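Local coordinates for fiber protein (Human adenovirus 16, PDB 3CNC), which forms the trimeric knob at the end of the adenovirus fibre, which probably attaches the virus to its host-cell receptor CD46, at residues Q99-T102 with Y103-S106; N112-D115 with N116-M119. All coordinates share one frame; numbering follows the deposited sequence.

Both contacts are tight reversals of the chain in the fibre knob, and they follow one another along it: interaction 1 lies in the loop between strands 85-94 and 112-115, and interaction 2 is the hairpin formed by strands 112-115 and 118-119. Their centres are 19 Å apart and their nearest atoms about 6 Å, without touching. Interaction 1 is centred about 12 Å from the centre of the chain, where it packs beside strand 85-94 and touches no other subunit. Interaction 2, about 18 Å out, reaches a second subunit, so the first turn contacts residues of its own subunit, while the second takes part in the trimer interface.

Interaction 1 (Q99-T102 with Y103-S106); sequences QIIT and YLSS
Ser105 OG and the backbone N of Leu104 grip the carbonyl oxygen of Ile101 from opposite faces of its plane, and this is the close-packed side of the contact. The hydroxyl donates at 2.7 Å from Ser105 OG to Ile101 O, standing 52° out of the carbonyl plane; Leu104 N to Ile101 O is 3.1 Å. A weak third bond comes from Ser105 N, which also donates to Thr102 O at 3.0 Å. Ser105 OG sits beside its own backbone N (chi1 -42°), the position that turns it back onto Ile101 O. Next to it, the buried Ile100 lays CG2 3.9 Å from Ser105 OG. The bonds from residue 104 back to 101 and from 105 back to 102 form two overlapping beta turns, 101-104 and 102-105, in the loop between strands 85-94 and 112-115 of the knob. Ser105 OG also bonds to Ala93 N and thus ties the reversal to strand 85-94, while Lys108 NZ bonds both Thr102 O and Ser105 O, two closely spaced acceptors. The solvent side, where Tyr103 is exposed, is looser and built from apolar contacts. Here the Ile101 and Tyr103 side chains run side by side, with Ile101 CG2 3.6 Å from Tyr103 CE2, an oblique approach to the ring. Leu104 CD1 meets the same methyl, Ile101 CG2, at 3.9 Å, and Leu104 CG lies 3.3 Å above one face of the Tyr103 ring, offset toward its rim.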
loop_
_atom_site.group_PDB
_atom_site.type_symbol
_atom_site.label_atom_id
_atom_site.label_comp_id
_atom_site.label_asym_id
_atom_site.label_seq_id
_atom_site.Cartn_x
_atom_site.Cartn_y
_atom_site.Cartn_z
ATOM N N GLN A 99 -13.614 -18.331 10.538
ATOM C CA GLN A 99 -12.987 -19.564 10.075
ATOM C C GLN A 99 -13.394 -19.777 8.613
ATOM O O GLN A 99 -14.548 -19.522 8.238
ATOM C CB GLN A 99 -13.479 -20.758 10.900
ATOM C CG GLN A 99 -13.389 -20.583 12.404
ATOM C CD GLN A 99 -11.963 -20.542 12.905
ATOM O OE1 GLN A 99 -11.190 -21.469 12.675
ATOM N NE2 GLN A 99 -11.607 -19.466 13.597
ATOM N N ILE A 100 -12.458 -20.237 7.791
ATOM C CA ILE A 100 -12.750 -20.502 6.385
ATOM C C ILE A 100 -13.756 -21.646 6.231
ATOM O O ILE A 100 -13.681 -22.655 6.934
ATOM C CB ILE A 100 -11.462 -20.885 5.610
ATOM C CG1 ILE A 100 -10.686 -19.627 5.225
ATOM C CG2 ILE A 100 -11.803 -21.670 4.366
ATOM C CD1 ILE A 100 -11.377 -18.784 4.150
ATOM N N ILE A 101 -14.719 -21.481 5.332
ATOM C CA ILE A 101 -15.678 -22.548 5.079
ATOM C C ILE A 101 -15.173 -23.130 3.760
ATOM O O ILE A 101 -15.445 -22.603 2.686
ATOM C CB ILE A 101 -17.114 -22.008 4.925
ATOM C CG1 ILE A 101 -17.573 -21.364 6.247
ATOM C CG2 ILE A 101 -18.055 -23.153 4.544
ATOM C CD1 ILE A 101 -18.885 -20.583 6.155
ATOM N N THR A 102 -14.415 -24.214 3.861
ATOM C CA THR A 102 -13.799 -24.841 2.694
ATOM C C THR A 102 -14.664 -25.241 1.507
ATOM O O THR A 102 -14.298 -24.962 0.367
ATOM C CB THR A 102 -12.953 -26.059 3.117
ATOM O OG1 THR A 102 -13.757 -26.958 3.890
ATOM C CG2 THR A 102 -11.762 -25.609 3.964
ATOM N N TYR A 103 -15.807 -25.876 1.740
ATOM C CA TYR A 103 -16.625 -26.298 0.608
ATOM C C TYR A 103 -17.175 -25.127 -0.194
ATOM O O TYR A 103 -17.686 -25.308 -1.302
ATOM C CB TYR A 103 -17.763 -27.218 1.074
ATOM C CG TYR A 103 -19.002 -26.515 1.568
ATOM C CD1 TYR A 103 -19.956 -26.027 0.671
ATOM C CD2 TYR A 103 -19.227 -26.339 2.934
ATOM C CE1 TYR A 103 -21.108 -25.380 1.121
ATOM C CE2 TYR A 103 -20.373 -25.689 3.399
ATOM C CZ TYR A 103 -21.311 -25.212 2.487
ATOM O OH TYR A 103 -22.446 -24.575 2.944
ATOM N N LEU A 104 -17.069 -23.923 0.360
ATOM C CA LEU A 104 -17.548 -22.724 -0.325
ATOM C C LEU A 104 -16.394 -21.873 -0.845
ATOM O O LEU A 104 -16.588 -21.002 -1.697
ATOM C CB LEU A 104 -18.404 -21.864 0.616
ATOM C CG LEU A 104 -19.836 -22.277 0.975
ATOM C CD1 LEU A 104 -20.389 -21.332 2.035
ATOM C CD2 LEU A 104 -20.717 -22.256 -0.272
ATOM N N SER A 105 -15.191 -22.139 -0.343
ATOM C CA SER A 105 -14.015 -21.354 -0.722
ATOM C C SER A 105 -13.006 -22.029 -1.643
ATOM O O SER A 105 -12.889 -23.254 -1.675
ATOM C CB SER A 105 -13.285 -20.900 0.547
ATOM O OG SER A 105 -14.217 -20.464 1.527
ATOM N N SER A 106 -12.270 -21.209 -2.389
ATOM C CA SER A 106 -11.241 -21.716 -3.279
ATOM C C SER A 106 -10.113 -22.287 -2.423
ATOM O O SER A 106 -9.437 -23.221 -2.844
ATOM C CB SER A 106 -10.688 -20.601 -4.156
ATOM O OG SER A 106 -11.717 -19.978 -4.892
#

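Interaction 2 (N112-D115 with N116-M119); sequences NFKD and NQNM
Lys114 reaches forward over the turn of a beta hairpin to the carbonyl of Asn116. The hairpin joins strands 112-115 and 118-119 through a type II' turn from Asp115 to Asn118, at the edge of one of the knob's two antiparallel sheets, strand 118-119 being outermost within this chain. Asp115 and Asn118 form its hydrogen-bonded pair: Asp115 N donates to Asn118 O at 3.0 Å, and Asn118 N returns the bond to Asp115 O. From CB, Lys114 sets out with CG anti to the backbone N (chi1 170°), which puts Lys114 CG 3.5 Å from Asn116 O. Lys114 CD and CE arch over that oxygen, CD at 4.0 Å and CE at 3.7 Å from Asn116 O, and the bend at chi4 (67°) turns NZ down onto it. NZ makes a salt bridge with Asp219 of the second subunit, so the ammonium joins the turn to the trimer partner. Farther along the strands, Asn112 CB meets Met119 CB at 4.0 Å, and Phe113 O receives a CA-H contact from Met119. Asn112 OD1 accepts from Phe113 N in the carbonyl plane, on a lone pair. Lys114 NZ hydrogen-bonds Asn116 O at 2.6 Å, standing 38° out of that carbonyl's plane.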
loop_
_atom_site.group_PDB
_atom_site.type_symbol
_atom_site.label_atom_id
_atom_site.label_comp_id
_atom_site.label_asym_id
_atom_site.label_seq_id
_atom_site.Cartn_x
_atom_site.Cartn_y
_atom_site.Cartn_z
ATOM N N ASN A 112 -4.521 -19.718 9.856
ATOM C CA ASN A 112 -4.234 -19.804 11.276
ATOM C C ASN A 112 -3.220 -18.735 11.659
ATOM O O ASN A 112 -2.778 -17.971 10.805
ATOM C CB ASN A 112 -3.735 -21.197 11.647
ATOM C CG ASN A 112 -4.189 -21.620 13.031
ATOM O OD1 ASN A 112 -3.882 -20.964 14.028
ATOM N ND2 ASN A 112 -4.930 -22.718 13.101
ATOM N N PHE A 113 -2.854 -18.668 12.933
ATOM C CA PHE A 113 -1.923 -17.648 13.399
ATOM C C PHE A 113 -0.492 -17.881 12.977
ATOM O O PHE A 113 -0.140 -18.951 12.493
ATOM C CB PHE A 113 -1.995 -17.532 14.922
ATOM C CG PHE A 113 -3.340 -17.119 15.425
ATOM C CD1 PHE A 113 -3.894 -17.722 16.548
ATOM C CD2 PHE A 113 -4.071 -16.135 14.764
ATOM C CE1 PHE A 113 -5.158 -17.356 17.003
ATOM C CE2 PHE A 113 -5.334 -15.763 15.212
ATOM C CZ PHE A 113 -5.879 -16.375 16.332
ATOM N N LYS A 114 0.332 -16.862 13.166
ATOM C CA LYS A 114 1.726 -16.948 12.805
ATOM C C LYS A 114 2.531 -17.663 13.875
ATOM O O LYS A 114 2.487 -17.311 15.053
ATOM C CB LYS A 114 2.307 -15.552 12.588
ATOM C CG LYS A 114 3.810 -15.528 12.450
ATOM C CD LYS A 114 4.294 -14.121 12.188
ATOM C CE LYS A 114 5.813 -14.001 12.349
ATOM N NZ LYS A 114 6.579 -14.767 11.312
ATOM N N ASP A 115 3.252 -18.688 13.445
ATOM C CA ASP A 115 4.126 -19.458 14.316
ATOM C C ASP A 115 5.408 -19.528 13.494
ATOM O O ASP A 115 5.654 -20.500 12.779
ATOM C CB ASP A 115 3.556 -20.856 14.557
ATOM C CG ASP A 115 4.261 -21.579 15.685
ATOM O OD1 ASP A 115 3.817 -22.687 16.055
ATOM O OD2 ASP A 115 5.257 -21.035 16.205
ATOM N N ASN A 116 6.197 -18.464 13.579
ATOM C CA ASN A 116 7.432 -18.360 12.819
ATOM C C ASN A 116 7.063 -18.270 11.349
ATOM O O ASN A 116 6.342 -17.360 10.964
ATOM C CB ASN A 116 8.326 -19.561 13.108
ATOM C CG ASN A 116 9.007 -19.444 14.451
ATOM O OD1 ASN A 116 9.282 -20.444 15.115
ATOM N ND2 ASN A 116 9.291 -18.209 14.861
ATOM N N GLN A 117 7.532 -19.197 10.524
ATOM C CA GLN A 117 7.190 -19.149 9.103
ATOM C C GLN A 117 5.993 -20.026 8.768
ATOM O O GLN A 117 5.582 -20.104 7.615
ATOM C CB GLN A 117 8.386 -19.576 8.248
ATOM C CG GLN A 117 9.594 -18.671 8.381
ATOM C CD GLN A 117 9.340 -17.287 7.821
ATOM O OE1 GLN A 117 9.366 -16.284 8.550
ATOM N NE2 GLN A 117 9.088 -17.223 6.522
ATOM N N ASN A 118 5.414 -20.670 9.773
ATOM C CA ASN A 118 4.280 -21.554 9.526
ATOM C C ASN A 118 2.966 -21.107 10.163
ATOM O O ASN A 118 2.897 -20.074 10.838
ATOM C CB ASN A 118 4.620 -22.965 10.019
ATOM C CG ASN A 118 5.832 -23.550 9.319
ATOM O OD1 ASN A 118 5.773 -23.892 8.133
ATOM N ND2 ASN A 118 6.938 -23.662 10.043
ATOM N N MET A 119 1.923 -21.896 9.923
ATOM C CA MET A 119 0.611 -21.648 10.492
ATOM C C MET A 119 0.607 -22.348 11.842
ATOM O O MET A 119 0.982 -23.512 11.934
ATOM C CB MET A 119 -0.498 -22.267 9.630
ATOM C CG MET A 119 -0.774 -21.564 8.316
ATOM S SD MET A 119 -2.275 -22.236 7.568
ATOM C CE MET A 119 -1.700 -23.931 7.190
#